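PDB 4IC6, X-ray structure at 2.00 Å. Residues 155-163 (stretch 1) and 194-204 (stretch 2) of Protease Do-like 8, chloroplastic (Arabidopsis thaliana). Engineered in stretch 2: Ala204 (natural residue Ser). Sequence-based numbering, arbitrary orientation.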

# COMPACT_ATOMS: atom_id res chain seq x y z
N GLN A 155 35.94 5.03 -0.64
CA GLN A 155 35.36 3.76 -1.05
C GLN A 155 35.06 2.95 0.20
O GLN A 155 35.85 2.96 1.16
CB GLN A 155 36.38 2.99 -1.90
CG GLN A 155 35.92 1.59 -2.35
CD GLN A 155 37.06 0.81 -2.97
OE1 GLN A 155 38.09 0.59 -2.33
NE2 GLN A 155 36.90 0.40 -4.22
N CYS A 156 33.92 2.28 0.23
CA CYS A 156 33.64 1.34 1.32
C CYS A 156 33.02 0.03 0.82
O CYS A 156 32.33 0.01 -0.21
CB CYS A 156 32.75 1.98 2.40
SG CYS A 156 31.23 2.78 1.84
N LEU A 157 33.28 -1.05 1.55
CA LEU A 157 32.71 -2.35 1.20
C LEU A 157 31.91 -2.90 2.37
O LEU A 157 32.40 -2.94 3.50
CB LEU A 157 33.78 -3.38 0.80
CG LEU A 157 35.24 -3.08 0.48
CD1 LEU A 157 35.91 -4.39 0.01
CD2 LEU A 157 35.44 -1.98 -0.56
N ALA A 158 30.68 -3.31 2.10
CA ALA A 158 29.83 -3.89 3.12
C ALA A 158 29.76 -5.40 2.87
O ALA A 158 29.32 -5.84 1.80
CB ALA A 158 28.43 -3.26 3.05
N ILE A 159 30.22 -6.18 3.85
CA ILE A 159 30.30 -7.63 3.70
C ILE A 159 29.27 -8.27 4.64
O ILE A 159 29.07 -7.80 5.76
CB ILE A 159 31.74 -8.15 3.99
CG1 ILE A 159 32.74 -7.46 3.06
CG2 ILE A 159 31.83 -9.67 3.85
CD1 ILE A 159 34.16 -7.99 3.13
N GLY A 160 28.62 -9.32 4.16
CA GLY A 160 27.71 -10.10 4.99
C GLY A 160 27.94 -11.59 4.88
O GLY A 160 28.56 -12.07 3.93
N ASN A 161 27.46 -12.33 5.86
CA ASN A 161 27.42 -13.78 5.80
C ASN A 161 26.06 -14.12 6.38
O ASN A 161 25.94 -14.49 7.54
CB ASN A 161 28.56 -14.36 6.64
CG ASN A 161 28.53 -15.88 6.73
OD1 ASN A 161 27.67 -16.55 6.15
ND2 ASN A 161 29.50 -16.43 7.46
N PRO A 162 25.01 -13.91 5.58
CA PRO A 162 23.65 -13.88 6.14
C PRO A 162 23.06 -15.26 6.43
O PRO A 162 22.18 -15.35 7.29
CB PRO A 162 22.83 -13.18 5.05
CG PRO A 162 23.60 -13.47 3.75
CD PRO A 162 25.05 -13.46 4.17
N PHE A 163 23.52 -16.30 5.74
CA PHE A 163 22.93 -17.63 5.95
C PHE A 163 23.93 -18.73 6.33
O PHE A 163 23.54 -19.88 6.57
CB PHE A 163 22.11 -18.05 4.73
CG PHE A 163 21.10 -17.02 4.32
CD1 PHE A 163 20.07 -16.67 5.18
CD2 PHE A 163 21.17 -16.40 3.08
CE1 PHE A 163 19.13 -15.71 4.82
CE2 PHE A 163 20.23 -15.45 2.70
CZ PHE A 163 19.20 -15.11 3.58
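Stretch 2 (194-204) QTDAAINPGNA

Stretch 2 lies along one side of the strand of stretch 1 as a mostly irregular loop, held by close packing of backbone and small side chains, with no direct hydrogen bond between the two and a single water bridging them.

The contact is modest, burying 364 Å² counted over both sides. Stretch 1 is extended from Gln155 to Gly160 and then turns into loop at Asn161. Stretch 2 enters as the end of a strand, Gln194 and Thr195, and continues as loop. The two chains advance broadly in the same direction: Thr195 and Ala197 lie beside Cys156, Ala198 and Ile199 beside Ala158, and Gly202 and Asn203 beside Gly160 and Pro162. The correspondence is not a regular strand pairing, and locally the order reverses, since Asn203 approaches Gly160 while Gly202, before it in sequence, is the nearer to Pro162.

The alternation of the strand decides which side chains face the loop. Cys156 and Ala158 direct their CA-to-CB bonds toward stretch 2, whereas Gln155, Leu157 and Ile159 direct theirs away; Ile159 contributes through its carbonyl, Ile159 O being 3.8 Å from Asn203 CB. At the start of the contact Cys156 adjoins Thr195, whose OG1 accepts a hydrogen bond from the backbone N of Ala197 at 3.0 Å; the modelled position of this hydroxyl is less certain, because it lies too close to the cysteine sulfur. Further along, the methyl group of Ala158 meets both an apolar and a polar neighbour: its CB is 3.7 Å from Ile199 CD1 and 3.6 Å from Asn203 ND2. Although the CA-to-CB bond of Ile199 points sideways, its m,m rotamer brings the end of the side chain nearer to the strand.

Asn203 ties the loop together and also touches the strand. With chi1 in the p well, Asn203 ND2 donates to Ala198 O at 3.0 Å and Asn203 OD1 accepts from Asn200 N, also at 3.0 Å. The backbone N of Asn203 donates in turn to Asn200 O at 3.0 Å, closing a compact turn over Asn200 to Asn203. The water links this residue to stretch 1, donating to Ala158 O at 2.8 Å and accepting from Asn203 ND2 at 3.1 Å.

The backbones come closest at Gly160, whose CA is 3.7 Å from Asn203 CA and 3.4 Å from Gly202 O. The latter is a CA-H...O contact, with an angle of 162° at the hydrogen. A side chain would not fit here: an ideal CB on Gly160 would stand 1.9 Å from Gly202 O and 2.6 Å from Asn203 CA, so the absence of one is what permits this approach. Beyond the strand, Pro162 packs its ring against the same turn, with CD 3.5 Å from Gly202 O and CB 4.0 Å from Pro201 O. The engineered Ala204 follows, its CA-to-CB bond directed away from stretch 1 and making no contact with it.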

# COMPACT_ATOMS: atom_id res chain seq x y z
N GLN A 194 26.85 7.35 6.87
CA GLN A 194 25.97 7.06 5.73
C GLN A 194 26.80 6.59 4.54
O GLN A 194 27.81 7.19 4.20
CB GLN A 194 25.13 8.29 5.35
CG GLN A 194 24.04 7.99 4.32
CD GLN A 194 23.21 9.24 4.01
OE1 GLN A 194 22.28 9.57 4.74
NE2 GLN A 194 23.55 9.93 2.93
N THR A 195 26.35 5.54 3.86
CA THR A 195 27.05 5.07 2.66
C THR A 195 26.03 4.84 1.56
O THR A 195 24.85 4.64 1.86
CB THR A 195 27.81 3.73 2.92
OG1 THR A 195 28.41 3.26 1.71
CG2 THR A 195 26.85 2.69 3.43
N ASP A 196 26.46 4.88 0.30
CA ASP A 196 25.58 4.47 -0.78
C ASP A 196 25.83 3.03 -1.24
O ASP A 196 25.24 2.60 -2.22
CB ASP A 196 25.49 5.50 -1.94
CG ASP A 196 26.75 5.57 -2.81
OD1 ASP A 196 27.74 4.84 -2.55
OD2 ASP A 196 26.74 6.39 -3.80
N ALA A 197 26.70 2.29 -0.54
CA ALA A 197 26.68 0.83 -0.65
C ALA A 197 25.35 0.33 -0.09
O ALA A 197 24.89 0.80 0.94
CB ALA A 197 27.85 0.18 0.12
N ALA A 198 24.73 -0.63 -0.77
CA ALA A 198 23.46 -1.16 -0.30
C ALA A 198 23.66 -1.86 1.05
O ALA A 198 24.53 -2.73 1.21
CB ALA A 198 22.88 -2.12 -1.31
N ILE A 199 22.85 -1.47 2.02
CA ILE A 199 22.86 -2.10 3.33
C ILE A 199 21.54 -2.80 3.46
O ILE A 199 20.49 -2.18 3.34
CB ILE A 199 23.02 -1.07 4.46
CG1 ILE A 199 24.40 -0.36 4.34
CG2 ILE A 199 22.82 -1.72 5.82
CD1 ILE A 199 25.62 -1.32 4.35
N ASN A 200 21.56 -4.11 3.72
CA ASN A 200 20.33 -4.86 3.68
C ASN A 200 20.39 -6.09 4.61
O ASN A 200 21.38 -6.28 5.31
CB ASN A 200 20.09 -5.28 2.22
CG ASN A 200 21.30 -5.96 1.60
OD1 ASN A 200 22.03 -6.67 2.30
ND2 ASN A 200 21.53 -5.75 0.29
N PRO A 201 19.33 -6.91 4.64
CA PRO A 201 19.37 -8.10 5.51
C PRO A 201 20.54 -9.02 5.19
O PRO A 201 20.99 -9.76 6.06
CB PRO A 201 18.03 -8.78 5.22
CG PRO A 201 17.12 -7.62 4.85
CD PRO A 201 18.01 -6.72 4.02
N GLY A 202 21.05 -8.92 3.97
CA GLY A 202 22.15 -9.77 3.53
C GLY A 202 23.50 -9.33 4.06
O GLY A 202 24.49 -10.04 3.87
N ASN A 203 23.57 -8.16 4.69
CA ASN A 203 24.83 -7.73 5.32
C ASN A 203 24.70 -7.02 6.68
O ASN A 203 25.70 -6.58 7.27
CB ASN A 203 25.68 -6.92 4.34
CG ASN A 203 25.03 -5.60 3.93
OD1 ASN A 203 24.21 -5.04 4.65
ND2 ASN A 203 25.37 -5.12 2.74
N ALA A 204 23.48 -6.94 7.20
CA ALA A 204 23.23 -6.34 8.51
C ALA A 204 24.02 -7.09 9.59
O ALA A 204 24.05 -8.33 9.59
CB ALA A 204 21.73 -6.35 8.83
O HOH W 1 27.02 -7.31 1.37